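Local coordinates for protein P450 epoxidase (Sorangium cellulosum, PDB 1Q5D) that belongs to the cytochrome P450 family and binds haem and EPB in adjoining pockets, at residues 93-98 with 105-110. Residues are numbered along the deposited sequence; the frame is centred on the assembly and turned at random.
With EPB (7,11-dihydroxy-8,8,10,12,16-pentamethyl-3-[1-methyl-2-(2-methyl-thiazol-4-yl)vinyl]-4,17-dioxabicyclo[14.1.0]heptadecane-5,9-dione), chain C.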
ATOM      1  N   TYR A  93     -17.785  -0.531   8.448  1.00 37.96           N
ATOM      2  CA  TYR A  93     -18.002  -1.848   7.855  1.00 38.03           C
ATOM      3  C   TYR A  93     -16.810  -2.332   7.025  1.00 35.64           C
ATOM      4  O   TYR A  93     -16.823  -3.431   6.495  1.00 35.37           O
ATOM      5  CB  TYR A  93     -19.309  -1.840   7.040  1.00 39.68           C
ATOM      6  CG  TYR A  93     -20.474  -1.384   7.894  1.00 42.25           C
ATOM      7  CD1 TYR A  93     -21.047  -0.126   7.722  1.00 43.04           C
ATOM      8  CD2 TYR A  93     -20.970  -2.196   8.903  1.00 43.51           C
ATOM      9  CE1 TYR A  93     -22.097   0.299   8.528  1.00 44.22           C
ATOM     10  CE2 TYR A  93     -22.017  -1.786   9.717  1.00 44.91           C
ATOM     11  CZ  TYR A  93     -22.574  -0.532   9.527  1.00 45.32           C
ATOM     12  OH  TYR A  93     -23.613  -0.124  10.331  1.00 46.17           O
ATOM     13  N   GLY A  94     -15.777  -1.504   6.902  1.00 34.79           N
ATOM     14  CA  GLY A  94     -14.576  -1.909   6.191  1.00 33.13           C
ATOM     15  C   GLY A  94     -13.688  -2.788   7.053  1.00 32.36           C
ATOM     16  O   GLY A  94     -13.964  -3.000   8.231  1.00 32.69           O
ATOM     17  N   LEU A  95     -12.605  -3.283   6.469  1.00 31.34           N
ATOM     18  CA  LEU A  95     -11.743  -4.243   7.140  1.00 31.41           C
ATOM     19  C   LEU A  95     -11.029  -3.669   8.369  1.00 31.97           C
ATOM     20  O   LEU A  95     -10.699  -4.412   9.284  1.00 31.14           O
ATOM     21  CB  LEU A  95     -10.741  -4.825   6.150  1.00 30.74           C
ATOM     22  CG  LEU A  95     -11.353  -5.776   5.116  1.00 29.96           C
ATOM     23  CD1 LEU A  95     -10.333  -6.192   4.099  1.00 28.44           C
ATOM     24  CD2 LEU A  95     -11.923  -7.020   5.814  1.00 29.40           C
ATOM     25  N   PHE A  96     -10.801  -2.358   8.402  1.00 32.83           N
ATOM     26  CA  PHE A  96     -10.168  -1.747   9.579  1.00 33.76           C
ATOM     27  C   PHE A  96     -11.167  -1.452  10.706  1.00 35.99           C
ATOM     28  O   PHE A  96     -10.770  -1.207  11.853  1.00 38.43           O
ATOM     29  CB  PHE A  96      -9.429  -0.453   9.211  1.00 32.78           C
ATOM     30  CG  PHE A  96      -8.157  -0.661   8.446  1.00 31.57           C
ATOM     31  CD1 PHE A  96      -7.499   0.425   7.877  1.00 30.84           C
ATOM     32  CD2 PHE A  96      -7.600  -1.930   8.302  1.00 31.47           C
ATOM     33  CE1 PHE A  96      -6.321   0.259   7.178  1.00 29.79           C
ATOM     34  CE2 PHE A  96      -6.404  -2.104   7.593  1.00 30.55           C
ATOM     35  CZ  PHE A  96      -5.774  -1.018   7.027  1.00 29.99           C
ATOM     36  N   GLY A  97     -12.456  -1.498  10.403  1.00 35.64           N
ATOM     37  CA  GLY A  97     -13.455  -1.157  11.394  1.00 35.69           C
ATOM     38  C   GLY A  97     -14.236  -2.318  11.970  1.00 36.00           C
ATOM     39  O   GLY A  97     -14.703  -2.242  13.096  1.00 36.18           O
ATOM     40  N   LEU A  98     -14.382  -3.396  11.208  1.00 36.43           N
ATOM     41  CA  LEU A  98     -15.173  -4.544  11.657  1.00 36.68           C
ATOM     42  C   LEU A  98     -14.625  -5.180  12.944  1.00 38.08           C
ATOM     43  O   LEU A  98     -13.414  -5.266  13.133  1.00 35.78           O
ATOM     44  CB  LEU A  98     -15.211  -5.604  10.558  1.00 35.68           C
ATOM     45  CG  LEU A  98     -15.994  -5.263   9.290  1.00 35.44           C
ATOM     46  CD1 LEU A  98     -15.735  -6.344   8.256  1.00 34.69           C
ATOM     47  CD2 LEU A  98     -17.482  -5.120   9.581  1.00 35.70           C
ATOM     48  N   ARG A 105     -14.535 -13.305   9.099  1.00 32.50           N
ATOM     49  CA  ARG A 105     -15.539 -13.810   8.190  1.00 33.17           C
ATOM     50  C   ARG A 105     -15.318 -13.230   6.793  1.00 32.29           C
ATOM     51  O   ARG A 105     -15.212 -13.961   5.810  1.00 30.33           O
ATOM     52  CB  ARG A 105     -16.930 -13.449   8.711  1.00 35.01           C
ATOM     53  CG  ARG A 105     -18.069 -13.770   7.759  1.00 36.84           C
ATOM     54  CD  ARG A 105     -19.466 -13.616   8.383  1.00 37.92           C
ATOM     55  NE  ARG A 105     -19.671 -12.330   9.062  1.00 39.40           N
ATOM     56  CZ  ARG A 105     -19.787 -11.147   8.450  1.00 39.20           C
ATOM     57  NH1 ARG A 105     -19.704 -11.053   7.127  1.00 39.09           N
ATOM     58  NH2 ARG A 105     -19.966 -10.044   9.170  1.00 39.16           N
ATOM     59  N   VAL A 106     -15.223 -11.909   6.723  1.00 31.61           N
ATOM     60  CA  VAL A 106     -14.988 -11.240   5.452  1.00 30.64           C
ATOM     61  C   VAL A 106     -13.685 -11.692   4.796  1.00 30.53           C
ATOM     62  O   VAL A 106     -13.683 -12.004   3.620  1.00 31.40           O
ATOM     63  CB  VAL A 106     -15.016  -9.710   5.600  1.00 29.64           C
ATOM     64  CG1 VAL A 106     -14.839  -9.029   4.243  1.00 28.05           C
ATOM     65  CG2 VAL A 106     -16.344  -9.284   6.229  1.00 30.29           C
ATOM     66  N   ARG A 107     -12.585 -11.735   5.551  1.00 31.21           N
ATOM     67  CA  ARG A 107     -11.306 -12.210   4.998  1.00 30.99           C
ATOM     68  C   ARG A 107     -11.375 -13.662   4.507  1.00 31.94           C
ATOM     69  O   ARG A 107     -10.869 -13.989   3.436  1.00 31.34           O
ATOM     70  CB  ARG A 107     -10.171 -12.067   6.019  1.00 29.89           C
ATOM     71  CG  ARG A 107      -9.704 -10.624   6.242  1.00 28.83           C
ATOM     72  CD  ARG A 107      -9.191  -9.933   4.991  1.00 28.64           C
ATOM     73  NE  ARG A 107      -8.075 -10.650   4.360  1.00 27.74           N
ATOM     74  CZ  ARG A 107      -6.799 -10.371   4.557  1.00 27.51           C
ATOM     75  NH1 ARG A 107      -6.458  -9.381   5.392  1.00 26.23           N
ATOM     76  NH2 ARG A 107      -5.850 -11.086   3.930  1.00 25.96           N
ATOM     77  N   LYS A 108     -12.005 -14.529   5.294  1.00 33.94           N
ATOM     78  CA  LYS A 108     -12.090 -15.951   4.935  1.00 35.89           C
ATOM     79  C   LYS A 108     -12.808 -16.070   3.592  1.00 35.78           C
ATOM     80  O   LYS A 108     -12.463 -16.894   2.744  1.00 36.03           O
ATOM     81  CB  LYS A 108     -12.809 -16.743   6.047  1.00 37.58           C
ATOM     82  CG  LYS A 108     -13.027 -18.234   5.754  1.00 40.92           C
ATOM     83  CD  LYS A 108     -13.153 -19.048   7.057  1.00 42.11           C
ATOM     84  CE  LYS A 108     -13.235 -20.544   6.777  1.00 43.86           C
ATOM     85  NZ  LYS A 108     -14.268 -21.201   7.635  1.00 44.76           N
ATOM     86  N   LEU A 109     -13.795 -15.205   3.396  1.00 35.23           N
ATOM     87  CA  LEU A 109     -14.571 -15.161   2.162  1.00 34.07           C
ATOM     88  C   LEU A 109     -13.776 -14.698   0.929  1.00 34.01           C
ATOM     89  O   LEU A 109     -13.905 -15.285  -0.151  1.00 33.40           O
ATOM     90  CB  LEU A 109     -15.784 -14.252   2.373  1.00 34.78           C
ATOM     91  CG  LEU A 109     -16.831 -14.070   1.279  1.00 34.80           C
ATOM     92  CD1 LEU A 109     -17.654 -15.337   1.084  1.00 35.31           C
ATOM     93  CD2 LEU A 109     -17.730 -12.915   1.652  1.00 35.49           C
ATOM     94  N   VAL A 110     -12.960 -13.648   1.073  1.00 32.13           N
ATOM     95  CA  VAL A 110     -12.305 -13.062  -0.098  1.00 30.84           C
ATOM     96  C   VAL A 110     -10.886 -13.588  -0.338  1.00 30.68           C
ATOM     97  O   VAL A 110     -10.399 -13.535  -1.465  1.00 30.13           O
ATOM     98  CB  VAL A 110     -12.324 -11.499  -0.048  1.00 32.05           C
ATOM     99  CG1 VAL A 110     -11.432 -10.979   1.076  1.00 32.17           C
ATOM    100  CG2 VAL A 110     -11.938 -10.886  -1.395  1.00 31.07           C
TER
HETATM  101  O16 EPB C 450      -3.288   4.157   1.693  1.00 39.29           O
HETATM  102  C51 EPB C 450       0.176   1.167   3.198  1.00 47.23           C
HETATM  103  O41 EPB C 450      -1.553  -0.690   2.318  1.00 46.31           O
HETATM  104  C5  EPB C 450      -1.047   0.326   3.175  1.00 45.76           C
HETATM  105  C4  EPB C 450      -2.398   0.467   2.288  1.00 45.50           C
HETATM  106  C16 EPB C 450      -3.549   3.979   2.825  1.00 38.25           C
HETATM  107  O1  EPB C 450      -4.134   2.841   3.357  1.00 42.15           O
HETATM  108  C2  EPB C 450      -4.578   1.644   2.487  1.00 42.04           C
HETATM  109  C3  EPB C 450      -3.697   0.397   2.896  1.00 43.61           C
HETATM  110  C20 EPB C 450      -6.098   1.488   2.901  1.00 42.54           C
HETATM  111  C21 EPB C 450      -6.941   2.627   2.348  1.00 43.31           C
HETATM  112  C22 EPB C 450      -6.569   0.445   3.644  1.00 41.20           C
HETATM  113  C23 EPB C 450      -7.897   0.124   4.168  1.00 41.08           C
HETATM  114  N26 EPB C 450      -8.726   1.155   4.571  1.00 41.15           N
HETATM  115  C25 EPB C 450      -9.905   0.680   5.050  1.00 42.33           C
HETATM  116  C27 EPB C 450     -10.933   1.638   5.509  1.00 44.15           C
HETATM  117  C24 EPB C 450      -8.412  -1.101   4.371  1.00 38.84           C
HETATM  118  S1  EPB C 450      -9.982  -0.991   5.043  1.00 42.62           S
HETATM  119  C15 EPB C 450      -3.242   5.070   3.883  1.00 37.33           C
HETATM  120  C14 EPB C 450      -4.391   5.332   4.956  1.00 35.55           C
HETATM  121  O14 EPB C 450      -5.538   5.562   4.154  1.00 37.02           O
HETATM  122  C13 EPB C 450      -4.091   6.474   6.078  1.00 35.01           C
HETATM  123  C29 EPB C 450      -3.924   7.851   5.345  1.00 33.41           C
HETATM  124  C30 EPB C 450      -5.309   6.644   6.982  1.00 35.56           C
HETATM  125  C12 EPB C 450      -2.716   6.175   6.902  1.00 34.19           C
HETATM  126  O12 EPB C 450      -1.749   7.000   6.878  1.00 33.56           O
HETATM  127  C11 EPB C 450      -2.445   4.885   7.772  1.00 33.12           C
HETATM  128  C28 EPB C 450      -1.924   5.429   9.125  1.00 33.70           C
HETATM  129  C10 EPB C 450      -1.797   3.868   6.881  1.00 35.09           C
HETATM  130  O10 EPB C 450      -0.418   4.258   6.595  1.00 33.74           O
HETATM  131  C9  EPB C 450      -1.851   2.549   7.625  1.00 36.22           C
HETATM  132  C91 EPB C 450      -3.241   2.155   7.802  1.00 34.88           C
HETATM  133  C8  EPB C 450      -1.324   1.373   6.879  1.00 40.63           C
HETATM  134  C7  EPB C 450      -0.894   1.635   5.377  1.00 43.73           C
HETATM  135  C6  EPB C 450      -1.827   0.532   4.643  1.00 45.84           C
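Val106 meets both Leu95 and Leu98 in this cytochrome P450, where helix 100-110 packs against the loop that precedes it in the chain, close to the haem; it is a worked example of how a pocket-lining loop can meet a helix with no hydrogen bond crossing between the two segments, the contact being made by two leucines, a valine and the methylene part of an arginine. The two methyl groups of Val106 divide the work. With CG1 anti to the backbone N (chi1 -177°), that branch takes Leu95, its CG1 lying 3.9 Å from Leu95 CD2, while Val106 CG2 reaches Leu98 CD1 at 3.6 Å, the two side chains running roughly at right angles. The turn 94-98, which carries both leucines, is closed by Gly94 O accepting from Gly97 N and Leu98 N, and Leu247 of helix 241-255 adds a further apolar neighbour for Leu95.

One residue on, Arg107 contributes its aliphatic part: Arg107 CD sits 4.0 Å from Leu95 CD1, and the bends at chi2 and chi3 turn the guanidinium aside from the leucine. There NH1 bonds to Val364 O and to haem O2D, and NE bonds to Asn111 OD1, so the buried charge is well supplied with partners and the helix is tied directly to the cofactor. The same loop meets the helix through the ends of Leu95 and Leu98, and EPB through Leu95 and Phe96. Leu95 N comes within 3.8 Å of EPB S1, and the neighbouring Phe96 lays one ring face against the ligand, with EPB C24 3.6 Å above the ring plane over its centre and Phe96 CE1 just 3.4 Å from EPB C23.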